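Local coordinates for protein aryl acylamidase (bacterium CSBL00001, PDB 4YJ6) that probably hydrolyses the amide bond of aryl acylamides, as a member of the amidase signature enzymes, at residues E64-Q69 and G122-L127; V8-A13 and I227-R232; V48-Y53 and G92-L97. All blocks are in the same frame, centred on the assembly; numbering follows the deposited sequence.

Interaction 1: residues E64-Q69 and G122-L127; sequences ERRIMQ and GEDSLL
Two donors converge on Asp-124 OD2: Arg-66 NH1, at 2.8 Å, and the backbone N of Gly-74. Asp-124 is the C-prime residue of a Schellman motif that ends helix 115-122, with Ser-125 N bonded to Met-120 O and Asp-124 N to Ser-121 O. From this helix end the carboxylate meets a guanidinium sent out from near the C-terminal end of helix 53-69, in an end-on salt bridge that uses two nitrogens. The second bond runs from Arg-66 NH2 to Asp-124 OD1, also 2.8 Å long, and both N-H...O angles are 169°, so the two bonds are nearly straight. Both oxygens lie close to the guanidinium plane, yet the carboxylate is rotated by 39° against it. NH1 reaches OD2 from the syn side but tilted out of the carboxylate plane, and NH2 reaches OD1 from above that plane. The Arg-66 chain stays extended at chi2 and bends at chi3 (-84°), which turns its NH1/NH2 end to the acid. The two partners also grip the chain that follows helix 53-69: besides the Gly-74 bond to the acid, Arg-66 NH1 donates to Pro-72 O.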
ATOM      1  N   GLU A  64       1.683 -22.889  18.782  1.00 13.75           N
ATOM      2  CA  GLU A  64       2.144 -23.054  20.155  1.00 13.57           C
ATOM      3  C   GLU A  64       2.613 -24.492  20.365  1.00 14.07           C
ATOM      4  O   GLU A  64       3.673 -24.718  20.978  1.00 13.59           O
ATOM      5  CB  GLU A  64       1.034 -22.707  21.129  1.00 14.37           C
ATOM      6  CG  GLU A  64       1.419 -22.984  22.603  1.00 16.10           C
ATOM      7  CD  GLU A  64       0.243 -22.814  23.536  1.00 22.00           C
ATOM      8  OE1 GLU A  64       0.164 -21.774  24.225  1.00 22.72           O
ATOM      9  OE2 GLU A  64      -0.614 -23.733  23.584  1.00 25.52           O
ATOM     10  N   ARG A  65       1.852 -25.460  19.843  1.00 12.47           N
ATOM     11  CA  ARG A  65       2.266 -26.857  20.014  1.00 15.51           C
ATOM     12  C   ARG A  65       3.612 -27.123  19.341  1.00 16.05           C
ATOM     13  O   ARG A  65       4.483 -27.756  19.923  1.00 16.49           O
ATOM     14  CB  ARG A  65       1.204 -27.814  19.490  1.00 12.93           C
ATOM     15  CG  ARG A  65       1.512 -29.281  19.861  1.00 17.70           C
ATOM     16  CD  ARG A  65       0.741 -30.307  18.960  1.00 16.82           C
ATOM     17  NE  ARG A  65       1.100 -30.144  17.556  1.00 14.84           N
ATOM     18  CZ  ARG A  65       2.247 -30.553  17.017  1.00 17.45           C
ATOM     19  NH1 ARG A  65       3.139 -31.199  17.743  1.00 17.95           N
ATOM     20  NH2 ARG A  65       2.509 -30.321  15.743  1.00 17.00           N
ATOM     21  N   ARG A  66       3.807 -26.628  18.119  1.00 12.85           N
ATOM     22  CA  ARG A  66       5.072 -26.817  17.438  1.00 14.51           C
ATOM     23  C   ARG A  66       6.233 -26.168  18.201  1.00 15.92           C
ATOM     24  O   ARG A  66       7.306 -26.757  18.308  1.00 16.87           O
ATOM     25  CB  ARG A  66       5.018 -26.269  16.017  1.00 12.51           C
ATOM     26  CG  ARG A  66       4.178 -27.161  15.089  1.00 14.49           C
ATOM     27  CD  ARG A  66       4.292 -26.674  13.648  1.00 18.20           C
ATOM     28  NE  ARG A  66       3.350 -25.593  13.369  1.00 15.15           N
ATOM     29  CZ  ARG A  66       3.646 -24.442  12.766  1.00 17.37           C
ATOM     30  NH1 ARG A  66       4.901 -24.147  12.382  1.00 16.23           N
ATOM     31  NH2 ARG A  66       2.659 -23.576  12.544  1.00 16.27           N
ATOM     32  N   ILE A  67       6.018 -24.961  18.727  1.00 14.18           N
ATOM     33  CA  ILE A  67       7.066 -24.288  19.504  1.00 15.91           C
ATOM     34  C   ILE A  67       7.425 -25.111  20.742  1.00 19.77           C
ATOM     35  O   ILE A  67       8.606 -25.278  21.082  1.00 20.29           O
ATOM     36  CB  ILE A  67       6.584 -22.887  19.948  1.00 16.21           C
ATOM     37  CG1 ILE A  67       6.555 -21.970  18.723  1.00 14.41           C
ATOM     38  CG2 ILE A  67       7.472 -22.320  21.089  1.00 18.80           C
ATOM     39  CD1 ILE A  67       5.948 -20.594  19.025  1.00 17.77           C
HETATM   40  N   MSE A  68       6.410 -25.619  21.425  1.00 16.32           N
HETATM   41  CA  MSE A  68       6.661 -26.364  22.664  1.00 18.23           C
HETATM   42  C   MSE A  68       7.365 -27.691  22.380  1.00 23.77           C
HETATM   43  O   MSE A  68       8.195 -28.128  23.181  1.00 22.78           O
HETATM   44  CB  MSE A  68       5.359 -26.579  23.445  1.00 23.72           C
HETATM   45  CG  MSE A  68       4.828 -25.237  23.991  1.00 28.92           C
HETATM   46 SE   MSE A  68       6.203 -24.011  24.740  0.25 30.51          SE
HETATM   47  CE  MSE A  68       6.097 -24.664  26.566  1.00 39.40           C
ATOM     48  N   GLN A  69       7.094 -28.287  21.219  1.00 20.28           N
ATOM     49  CA  GLN A  69       7.707 -29.569  20.857  1.00 21.59           C
ATOM     50  C   GLN A  69       8.977 -29.417  20.053  1.00 20.89           C
ATOM     51  O   GLN A  69       9.591 -30.416  19.671  1.00 23.11           O
ATOM     52  CB  GLN A  69       6.707 -30.440  20.089  1.00 21.23           C
ATOM     53  CG  GLN A  69       5.418 -30.632  20.843  1.00 27.10           C
ATOM     54  CD  GLN A  69       5.624 -31.449  22.088  1.00 33.66           C
ATOM     55  OE1 GLN A  69       6.153 -32.558  22.016  1.00 36.91           O
ATOM     56  NE2 GLN A  69       5.236 -30.900  23.247  1.00 36.36           N
ATOM     57  N   GLY A 122       2.315 -18.766   5.444  1.00 13.20           N
ATOM     58  CA  GLY A 122       3.325 -19.764   5.174  1.00 10.85           C
ATOM     59  C   GLY A 122       4.544 -19.712   6.085  1.00 15.18           C
ATOM     60  O   GLY A 122       5.164 -20.741   6.350  1.00 14.76           O
ATOM     61  N   GLU A 123       4.902 -18.516   6.555  1.00 12.33           N
ATOM     62  CA  GLU A 123       6.006 -18.348   7.483  1.00 11.79           C
ATOM     63  C   GLU A 123       5.491 -18.041   8.898  1.00 12.16           C
ATOM     64  O   GLU A 123       6.184 -17.443   9.722  1.00 12.16           O
ATOM     65  CB  GLU A 123       6.947 -17.255   6.957  1.00 13.96           C
ATOM     66  CG  GLU A 123       7.701 -17.729   5.711  1.00 12.53           C
ATOM     67  CD  GLU A 123       8.730 -18.828   5.979  1.00 20.28           C
ATOM     68  OE1 GLU A 123       9.212 -18.972   7.115  1.00 16.40           O
ATOM     69  OE2 GLU A 123       9.072 -19.562   5.020  1.00 23.04           O
ATOM     70  N   ASP A 124       4.268 -18.518   9.168  1.00 10.81           N
ATOM     71  CA  ASP A 124       3.665 -18.523  10.492  1.00 11.71           C
ATOM     72  C   ASP A 124       3.284 -17.169  11.068  1.00 11.97           C
ATOM     73  O   ASP A 124       3.052 -17.044  12.250  1.00 11.72           O
ATOM     74  CB  ASP A 124       4.523 -19.323  11.483  1.00 12.01           C
ATOM     75  CG  ASP A 124       4.379 -20.827  11.282  1.00 15.49           C
ATOM     76  OD1 ASP A 124       3.242 -21.282  10.976  1.00 13.07           O
ATOM     77  OD2 ASP A 124       5.407 -21.521  11.429  1.00 14.93           O
ATOM     78  N   SER A 125       3.128 -16.154  10.216  1.00 10.01           N
ATOM     79  CA  SER A 125       2.400 -14.982  10.633  1.00 10.43           C
ATOM     80  C   SER A 125       0.935 -15.390  10.809  1.00 13.22           C
ATOM     81  O   SER A 125       0.429 -16.283  10.104  1.00 13.42           O
ATOM     82  CB  SER A 125       2.588 -13.855   9.573  1.00 11.64           C
ATOM     83  OG  SER A 125       1.821 -12.706   9.903  1.00 14.25           O
ATOM     84  N   LEU A 126       0.264 -14.768  11.775  1.00 11.55           N
ATOM     85  CA  LEU A 126      -1.128 -15.121  12.118  1.00 10.67           C
ATOM     86  C   LEU A 126      -2.079 -14.076  11.532  1.00 12.92           C
ATOM     87  O   LEU A 126      -2.011 -12.897  11.899  1.00 12.96           O
ATOM     88  CB  LEU A 126      -1.264 -15.154  13.647  1.00 12.02           C
ATOM     89  CG  LEU A 126      -0.394 -16.275  14.241  1.00 12.51           C
ATOM     90  CD1 LEU A 126      -0.231 -16.108  15.774  1.00 16.36           C
ATOM     91  CD2 LEU A 126      -0.995 -17.650  13.878  1.00 15.08           C
ATOM     92  N   LEU A 127      -2.955 -14.508  10.634  1.00 12.37           N
ATOM     93  CA  LEU A 127      -3.898 -13.608   9.968  1.00 12.97           C
ATOM     94  C   LEU A 127      -5.155 -13.429  10.799  1.00 14.80           C
ATOM     95  O   LEU A 127      -5.889 -14.400  11.069  1.00 15.34           O
ATOM     96  CB  LEU A 127      -4.299 -14.158   8.602  1.00 14.15           C
ATOM     97  CG  LEU A 127      -3.169 -14.417   7.620  1.00 22.33           C
ATOM     98  CD1 LEU A 127      -3.715 -15.153   6.362  1.00 18.84           C
ATOM     99  CD2 LEU A 127      -2.573 -13.110   7.274  1.00 20.97           C
TER

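Interaction 2: residues V8-A13 and I227-R232; sequences VHWKSA and ITRTVR
Arg-229 and Trp-10 carry most of this contact, with Ser-12 a smaller third member. The indole offers its edge to the arginine: Trp-10 CZ3 lies 3.8 Å from Arg-229 CD, near the plane of the indole. Relative to the guanidinium, Trp-10 CE3 sits over one face, 3.8 Å from Arg-229 NE. The two planes stand 77° apart, so this is an edge contact, not a flat stack. A bend at chi3 of Arg-229 (-61°) brings its NH2 beside the turn, 3.0 Å from Lys-11 O, but the poor angle rules out a hydrogen bond. Ser-12 N lies near the guanidinium plane, at its edge, 4.4 Å from Arg-229 NH2. The polar link is made by water instead: one molecule donates to Trp-10 O at 2.8 Å and accepts from Arg-229 NE at 2.9 Å. Val-8 to Lys-11 form a type II beta turn, closed by Lys-11 N to Val-8 O and with Trp-10 at the position of positive phi (70°). The turn leads into helix 13-21, for which Ser-12 is the N-cap, its OG bonded to Glu-15 N. Across from it Thr-230 is the N-cap of helix 231-241, its CA 7.6 Å from the CA of Ser-12. Arg-229 NH1 is fixed by Val-171 O and Val-176 O, and Asp-233 ties the two helix starts together: OD2 accepts from Ala-13 N while its backbone N is capped by Thr-230 OG1.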
ATOM      1  N   VAL A   8       1.441  -6.346  23.523  1.00 26.24           N
ATOM      2  CA  VAL A   8       1.782  -6.301  22.097  1.00 22.22           C
ATOM      3  C   VAL A   8       1.629  -4.914  21.419  1.00 20.95           C
ATOM      4  O   VAL A   8       2.181  -4.703  20.363  1.00 18.30           O
ATOM      5  CB  VAL A   8       0.976  -7.342  21.307  1.00 21.79           C
ATOM      6  CG1 VAL A   8       1.222  -8.739  21.898  1.00 22.94           C
ATOM      7  CG2 VAL A   8      -0.535  -7.007  21.337  1.00 22.56           C
ATOM      8  N   HIS A   9       0.884  -3.986  22.003  1.00 17.58           N
ATOM      9  CA  HIS A   9       0.685  -2.675  21.375  1.00 17.46           C
ATOM     10  C   HIS A   9       2.044  -2.055  21.097  1.00 18.05           C
ATOM     11  O   HIS A   9       2.910  -2.020  21.982  1.00 18.12           O
ATOM     12  CB  HIS A   9      -0.122  -1.762  22.312  1.00 19.74           C
ATOM     13  CG  HIS A   9      -0.822  -0.631  21.620  1.00 18.82           C
ATOM     14  ND1 HIS A   9      -1.424   0.397  22.311  1.00 20.67           N
ATOM     15  CD2 HIS A   9      -1.039  -0.375  20.304  1.00 19.57           C
ATOM     16  CE1 HIS A   9      -1.978   1.241  21.459  1.00 21.44           C
ATOM     17  NE2 HIS A   9      -1.764   0.794  20.231  1.00 19.39           N
ATOM     18  N   TRP A  10       2.233  -1.581  19.863  1.00 17.46           N
ATOM     19  CA  TRP A  10       3.476  -0.907  19.439  1.00 15.90           C
ATOM     20  C   TRP A  10       4.739  -1.781  19.308  1.00 16.87           C
ATOM     21  O   TRP A  10       5.821  -1.273  18.961  1.00 18.13           O
ATOM     22  CB  TRP A  10       3.774   0.340  20.321  1.00 17.37           C
ATOM     23  CG  TRP A  10       2.636   1.330  20.366  1.00 15.91           C
ATOM     24  CD1 TRP A  10       1.809   1.610  21.437  1.00 15.67           C
ATOM     25  CD2 TRP A  10       2.183   2.170  19.287  1.00 17.16           C
ATOM     26  NE1 TRP A  10       0.877   2.560  21.078  1.00 16.99           N
ATOM     27  CE2 TRP A  10       1.083   2.924  19.770  1.00 18.75           C
ATOM     28  CE3 TRP A  10       2.605   2.358  17.963  1.00 15.30           C
ATOM     29  CZ2 TRP A  10       0.391   3.851  18.970  1.00 16.35           C
ATOM     30  CZ3 TRP A  10       1.929   3.270  17.170  1.00 14.32           C
ATOM     31  CH2 TRP A  10       0.828   4.017  17.676  1.00 17.12           C
ATOM     32  N   LYS A  11       4.642  -3.079  19.571  1.00 15.54           N
ATOM     33  CA  LYS A  11       5.791  -3.945  19.390  1.00 16.17           C
ATOM     34  C   LYS A  11       6.045  -4.125  17.886  1.00 15.24           C
ATOM     35  O   LYS A  11       5.079  -4.203  17.107  1.00 14.91           O
ATOM     36  CB  LYS A  11       5.562  -5.312  20.017  1.00 15.93           C
ATOM     37  CG  LYS A  11       5.477  -5.256  21.542  1.00 20.97           C
ATOM     38  CD  LYS A  11       6.874  -5.167  22.176  1.00 25.46           C
ATOM     39  CE  LYS A  11       6.804  -5.445  23.699  1.00 30.23           C
ATOM     40  NZ  LYS A  11       6.138  -4.321  24.425  1.00 33.95           N
ATOM     41  N   SER A  12       7.316  -4.201  17.508  1.00 14.86           N
ATOM     42  CA  SER A  12       7.664  -4.473  16.106  1.00 12.77           C
ATOM     43  C   SER A  12       7.499  -5.948  15.757  1.00 14.26           C
ATOM     44  O   SER A  12       7.397  -6.804  16.634  1.00 12.92           O
ATOM     45  CB  SER A  12       9.092  -4.035  15.797  1.00 15.29           C
ATOM     46  OG  SER A  12      10.020  -4.886  16.423  1.00 15.27           O
ATOM     47  N   ALA A  13       7.445  -6.255  14.464  1.00 13.17           N
ATOM     48  CA  ALA A  13       7.434  -7.662  14.055  1.00 14.79           C
ATOM     49  C   ALA A  13       8.714  -8.347  14.522  1.00 13.58           C
ATOM     50  O   ALA A  13       8.674  -9.496  14.961  1.00 13.16           O
ATOM     51  CB  ALA A  13       7.293  -7.780  12.512  1.00 15.48           C
ATOM     52  N   ILE A 227       2.987  -2.585   4.751  1.00  9.71           N
ATOM     53  CA  ILE A 227       3.022  -1.296   5.440  1.00  9.20           C
ATOM     54  C   ILE A 227       3.464  -1.570   6.880  1.00 11.49           C
ATOM     55  O   ILE A 227       2.912  -2.449   7.519  1.00 11.31           O
ATOM     56  CB  ILE A 227       1.636  -0.637   5.393  1.00 10.27           C
ATOM     57  CG1 ILE A 227       1.270  -0.358   3.933  1.00 10.64           C
ATOM     58  CG2 ILE A 227       1.596   0.690   6.258  1.00 12.85           C
ATOM     59  CD1 ILE A 227      -0.179   0.123   3.720  1.00 11.50           C
ATOM     60  N   THR A 228       4.485  -0.856   7.360  1.00  9.74           N
ATOM     61  CA  THR A 228       5.072  -1.139   8.680  1.00 10.90           C
ATOM     62  C   THR A 228       5.394   0.181   9.390  1.00 12.46           C
ATOM     63  O   THR A 228       5.213   1.250   8.829  1.00 12.11           O
ATOM     64  CB  THR A 228       6.408  -1.896   8.550  1.00 11.24           C
ATOM     65  OG1 THR A 228       7.318  -1.120   7.760  1.00 12.10           O
ATOM     66  CG2 THR A 228       6.210  -3.261   7.882  1.00 12.37           C
ATOM     67  N   ARG A 229       5.903   0.112  10.619  1.00 12.63           N
ATOM     68  CA  ARG A 229       6.364   1.325  11.299  1.00 12.10           C
ATOM     69  C   ARG A 229       7.868   1.443  11.214  1.00 11.85           C
ATOM     70  O   ARG A 229       8.400   2.538  11.429  1.00 12.95           O
ATOM     71  CB  ARG A 229       5.940   1.350  12.784  1.00 11.66           C
ATOM     72  CG  ARG A 229       4.406   1.506  12.963  1.00 13.27           C
ATOM     73  CD  ARG A 229       3.965   1.635  14.431  1.00 13.30           C
ATOM     74  NE  ARG A 229       4.328   0.441  15.180  1.00 14.31           N
ATOM     75  CZ  ARG A 229       3.590  -0.673  15.229  1.00 13.81           C
ATOM     76  NH1 ARG A 229       2.394  -0.743  14.645  1.00 12.86           N
ATOM     77  NH2 ARG A 229       4.054  -1.706  15.906  1.00 12.20           N
ATOM     78  N   THR A 230       8.567   0.340  10.944  1.00 12.85           N
ATOM     79  CA  THR A 230      10.029   0.375  10.799  1.00 12.37           C
ATOM     80  C   THR A 230      10.464  -0.216   9.478  1.00 13.14           C
ATOM     81  O   THR A 230       9.793  -1.083   8.915  1.00 12.60           O
ATOM     82  CB  THR A 230      10.768  -0.432  11.882  1.00 12.35           C
ATOM     83  OG1 THR A 230      10.579  -1.856  11.660  1.00 12.68           O
ATOM     84  CG2 THR A 230      10.255  -0.066  13.265  1.00 15.16           C
ATOM     85  N   VAL A 231      11.620   0.229   9.010  1.00 12.13           N
ATOM     86  CA  VAL A 231      12.149  -0.288   7.765  1.00 11.54           C
ATOM     87  C   VAL A 231      12.581  -1.735   7.955  1.00 12.57           C
ATOM     88  O   VAL A 231      12.365  -2.555   7.064  1.00 11.21           O
ATOM     89  CB  VAL A 231      13.303   0.595   7.233  1.00 12.87           C
ATOM     90  CG1 VAL A 231      13.895  -0.011   5.948  1.00 12.03           C
ATOM     91  CG2 VAL A 231      12.754   2.029   6.992  1.00 12.17           C
ATOM     92  N   ARG A 232      13.135  -2.072   9.129  1.00 13.10           N
ATOM     93  CA  ARG A 232      13.538  -3.448   9.411  1.00 12.51           C
ATOM     94  C   ARG A 232      12.322  -4.394   9.287  1.00 11.99           C
ATOM     95  O   ARG A 232      12.434  -5.481   8.732  1.00 11.29           O
ATOM     96  CB  ARG A 232      14.127  -3.574  10.840  1.00 13.13           C
ATOM     97  CG  ARG A 232      14.431  -5.048  11.260  1.00 17.60           C
ATOM     98  CD  ARG A 232      15.122  -5.112  12.640  1.00 19.40           C
ATOM     99  NE  ARG A 232      16.430  -4.455  12.514  1.00 31.54           N
ATOM    100  CZ  ARG A 232      16.876  -3.412  13.241  1.00 41.08           C
ATOM    101  NH1 ARG A 232      16.155  -2.881  14.250  1.00 39.16           N
ATOM    102  NH2 ARG A 232      18.085  -2.900  12.968  1.00 38.72           N
TER
HETATM  103  O   HOH W   1       6.216   1.019  17.348  1.00 21.94           O

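Interaction 3: residues V48-Y53 and G92-L97; sequences VVYKAY and GWPSTL
Pro-94 sets its CD-CG edge down on one face of the Tyr-50 ring, CD 3.4 Å from the ring centroid and only 1° off the ring normal, a well-centred CH-pi contact. Pro-94 CG comes down nearer the rim, 3.5 Å from Tyr-50 CD1. At its edge the same tyrosine meets Trp-93 in a T-shaped pair: Tyr-50 CE2 points at the indole face, 3.7 Å from Trp-93 CD2, with the centroids of the phenol ring and the five-membered ring 5.2 Å apart and the planes at 61°. Beside it Ala-52 CB touches the six-membered part of the indole, 3.3 Å from Trp-93 CZ2, which is tight packing. The phenol reaches this place because its CG is turned anti to the backbone N (chi1 174°), into the corner between indole and proline. With Tyr-50 cut back to an alanine, a gap would probably open between Pro-94 and Trp-93, leaving Pro-94 CD and CG without the ring face they press on and the indole face without its edge partner.

Tyr-50 belongs to strand 48-51, an outer strand of a mixed three-stranded sheet, antiparallel to 126-131. Val-49 and Tyr-50 both face Gln-130 in a classic beta bulge, where the chain turns a corner at Val-49. Two residues on, Ala-52 is the N-cap of helix 53-69, its backbone N over the Tyr-50 face opposite Pro-94. In the second shell, Gln-130 NE2 donates to Pro-94 O, which ties the 92-97 loop to the middle strand. Trp-93 NE1 bonds to Glu-55 OE1 in the first turn of helix 53-69, fixing the turn of the indole. Gly-92 and Trp-93 are also hydrogen-bonded by backbone to Gly-108.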
ATOM      1  N   VAL A  48     -11.069  -2.383  10.200  1.00 14.24           N
ATOM      2  CA  VAL A  48     -11.294  -3.826  10.026  1.00 13.48           C
ATOM      3  C   VAL A  48     -12.662  -4.086   9.418  1.00 16.50           C
ATOM      4  O   VAL A  48     -13.660  -3.532   9.877  1.00 18.63           O
ATOM      5  CB  VAL A  48     -11.129  -4.554  11.390  1.00 14.76           C
ATOM      6  CG1 VAL A  48     -11.468  -6.055  11.266  1.00 15.93           C
ATOM      7  CG2 VAL A  48      -9.727  -4.345  11.931  1.00 16.73           C
ATOM      8  N   VAL A  49     -12.715  -4.899   8.368  1.00 13.93           N
ATOM      9  CA  VAL A  49     -13.976  -5.218   7.733  1.00 14.53           C
ATOM     10  C   VAL A  49     -14.355  -6.697   7.856  1.00 16.48           C
ATOM     11  O   VAL A  49     -15.502  -7.061   7.582  1.00 17.20           O
ATOM     12  CB  VAL A  49     -13.993  -4.799   6.242  1.00 15.41           C
ATOM     13  CG1 VAL A  49     -13.798  -3.290   6.146  1.00 15.55           C
ATOM     14  CG2 VAL A  49     -12.908  -5.546   5.428  1.00 16.27           C
ATOM     15  N   TYR A  50     -13.416  -7.544   8.253  1.00 15.14           N
ATOM     16  CA  TYR A  50     -13.724  -8.968   8.525  1.00 14.30           C
ATOM     17  C   TYR A  50     -12.823  -9.418   9.661  1.00 15.27           C
ATOM     18  O   TYR A  50     -11.625  -9.094   9.667  1.00 13.90           O
ATOM     19  CB  TYR A  50     -13.462  -9.845   7.286  1.00 15.07           C
ATOM     20  CG  TYR A  50     -13.628 -11.325   7.562  1.00 15.39           C
ATOM     21  CD1 TYR A  50     -14.877 -11.842   7.891  1.00 17.69           C
ATOM     22  CD2 TYR A  50     -12.539 -12.211   7.469  1.00 15.55           C
ATOM     23  CE1 TYR A  50     -15.043 -13.186   8.152  1.00 21.33           C
ATOM     24  CE2 TYR A  50     -12.710 -13.582   7.720  1.00 18.03           C
ATOM     25  CZ  TYR A  50     -13.970 -14.042   8.054  1.00 19.68           C
ATOM     26  OH  TYR A  50     -14.175 -15.383   8.306  1.00 23.38           O
ATOM     27  N   LYS A  51     -13.381 -10.170  10.617  1.00 14.88           N
ATOM     28  CA  LYS A  51     -12.606 -10.672  11.733  1.00 15.24           C
ATOM     29  C   LYS A  51     -12.570 -12.183  11.624  1.00 14.31           C
ATOM     30  O   LYS A  51     -13.628 -12.824  11.483  1.00 15.93           O
ATOM     31  CB  LYS A  51     -13.252 -10.240  13.058  1.00 16.59           C
ATOM     32  CG  LYS A  51     -13.217  -8.729  13.238  1.00 17.78           C
ATOM     33  CD  LYS A  51     -14.125  -8.220  14.375  1.00 20.11           C
ATOM     34  CE  LYS A  51     -13.972  -6.695  14.523  1.00 23.67           C
ATOM     35  NZ  LYS A  51     -14.817  -6.136  15.636  1.00 27.25           N
ATOM     36  N   ALA A  52     -11.359 -12.738  11.655  1.00 12.81           N
ATOM     37  CA  ALA A  52     -11.150 -14.191  11.552  1.00 14.26           C
ATOM     38  C   ALA A  52     -10.528 -14.685  12.862  1.00 13.97           C
ATOM     39  O   ALA A  52      -9.521 -15.408  12.875  1.00 15.03           O
ATOM     40  CB  ALA A  52     -10.228 -14.529  10.368  1.00 17.04           C
ATOM     41  N   TYR A  53     -11.161 -14.318  13.957  1.00 13.30           N
ATOM     42  CA  TYR A  53     -10.550 -14.535  15.249  1.00 14.35           C
ATOM     43  C   TYR A  53     -10.405 -16.025  15.546  1.00 12.99           C
ATOM     44  O   TYR A  53      -9.372 -16.477  16.050  1.00 12.88           O
ATOM     45  CB  TYR A  53     -11.387 -13.865  16.331  1.00 13.57           C
ATOM     46  CG  TYR A  53     -11.377 -12.357  16.314  1.00 14.94           C
ATOM     47  CD1 TYR A  53     -10.511 -11.638  15.479  1.00 12.63           C
ATOM     48  CD2 TYR A  53     -12.221 -11.643  17.157  1.00 17.15           C
ATOM     49  CE1 TYR A  53     -10.482 -10.235  15.526  1.00 16.17           C
ATOM     50  CE2 TYR A  53     -12.191 -10.251  17.195  1.00 17.79           C
ATOM     51  CZ  TYR A  53     -11.322  -9.563  16.370  1.00 17.44           C
ATOM     52  OH  TYR A  53     -11.294  -8.177  16.397  1.00 17.55           O
ATOM     53  N   GLY A  92     -12.512 -19.620   2.020  1.00 17.74           N
ATOM     54  CA  GLY A  92     -13.485 -19.443   3.085  1.00 17.37           C
ATOM     55  C   GLY A  92     -13.679 -18.024   3.596  1.00 21.21           C
ATOM     56  O   GLY A  92     -14.573 -17.783   4.406  1.00 20.99           O
ATOM     57  N   TRP A  93     -12.877 -17.068   3.116  1.00 15.06           N
ATOM     58  CA  TRP A  93     -12.981 -15.697   3.592  1.00 17.87           C
ATOM     59  C   TRP A  93     -13.791 -14.848   2.607  1.00 17.41           C
ATOM     60  O   TRP A  93     -13.915 -15.191   1.431  1.00 16.69           O
ATOM     61  CB  TRP A  93     -11.587 -15.076   3.727  1.00 16.15           C
ATOM     62  CG  TRP A  93     -10.803 -15.563   4.925  1.00 18.88           C
ATOM     63  CD1 TRP A  93     -10.853 -16.809   5.520  1.00 20.77           C
ATOM     64  CD2 TRP A  93      -9.869 -14.798   5.670  1.00 16.71           C
ATOM     65  NE1 TRP A  93      -9.980 -16.849   6.604  1.00 18.88           N
ATOM     66  CE2 TRP A  93      -9.370 -15.623   6.715  1.00 17.51           C
ATOM     67  CE3 TRP A  93      -9.394 -13.486   5.556  1.00 16.74           C
ATOM     68  CZ2 TRP A  93      -8.416 -15.174   7.630  1.00 16.39           C
ATOM     69  CZ3 TRP A  93      -8.447 -13.028   6.481  1.00 15.70           C
ATOM     70  CH2 TRP A  93      -7.954 -13.882   7.495  1.00 15.28           C
ATOM     71  N   PRO A  94     -14.354 -13.748   3.096  1.00 16.64           N
ATOM     72  CA  PRO A  94     -15.141 -12.918   2.173  1.00 16.38           C
ATOM     73  C   PRO A  94     -14.240 -12.165   1.219  1.00 15.86           C
ATOM     74  O   PRO A  94     -13.017 -12.145   1.374  1.00 14.86           O
ATOM     75  CB  PRO A  94     -15.898 -11.951   3.099  1.00 20.29           C
ATOM     76  CG  PRO A  94     -15.192 -11.985   4.393  1.00 20.09           C
ATOM     77  CD  PRO A  94     -14.415 -13.269   4.491  1.00 16.91           C
ATOM     78  N   SER A  95     -14.850 -11.575   0.208  1.00 14.99           N
ATOM     79  CA  SER A  95     -14.137 -10.660  -0.678  1.00 16.06           C
ATOM     80  C   SER A  95     -15.165  -9.709  -1.267  1.00 15.40           C
ATOM     81  O   SER A  95     -15.951 -10.115  -2.108  1.00 17.67           O
ATOM     82  CB  SER A  95     -13.445 -11.452  -1.794  1.00 15.25           C
ATOM     83  OG  SER A  95     -12.784 -10.534  -2.693  1.00 17.69           O
ATOM     84  N   THR A  96     -15.166  -8.452  -0.831  1.00 14.22           N
ATOM     85  CA  THR A  96     -16.199  -7.523  -1.279  1.00 14.27           C
ATOM     86  C   THR A  96     -15.685  -6.489  -2.269  1.00 15.60           C
ATOM     87  O   THR A  96     -16.436  -5.591  -2.645  1.00 13.90           O
ATOM     88  CB  THR A  96     -16.863  -6.790  -0.091  1.00 15.88           C
ATOM     89  OG1 THR A  96     -15.973  -5.827   0.487  1.00 14.76           O
ATOM     90  CG2 THR A  96     -17.294  -7.788   0.992  1.00 16.14           C
ATOM     91  N   LEU A  97     -14.423  -6.618  -2.690  1.00 14.35           N
ATOM     92  CA  LEU A  97     -13.798  -5.656  -3.622  1.00 13.77           C
ATOM     93  C   LEU A  97     -13.961  -4.237  -3.101  1.00 15.45           C
ATOM     94  O   LEU A  97     -14.315  -3.312  -3.851  1.00 15.05           O
ATOM     95  CB  LEU A  97     -14.409  -5.784  -5.026  1.00 13.89           C
ATOM     96  CG  LEU A  97     -14.426  -7.228  -5.568  1.00 16.05           C
ATOM     97  CD1 LEU A  97     -14.952  -7.279  -7.033  1.00 13.31           C
ATOM     98  CD2 LEU A  97     -13.034  -7.838  -5.474  1.00 15.92           C
TER

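How the interactions relate
Interactions 1 and 3 meet directly: Leu-127 CB of interaction 1 packs on Trp-93 CH2 of interaction 3 at 3.8 Å, although their centres are 22 Å apart. Both reach the same three-stranded sheet, in which 126-131 of interaction 1 neighbours 48-51 of interaction 3, and helix 53-69 starts at interaction 3 and carries Arg-66 near its other end. Interaction 2 is separate. It joins the N-terminal turn to strand 223-228 of the eight-stranded sheet; its nearest atoms are about 8 Å from those of interaction 1 and about 12 Å from those of interaction 3. No ligand takes part; interaction 1 is a salt bridge, interaction 2 a water-bridged edge contact and interaction 3 aromatic and CH-pi packing.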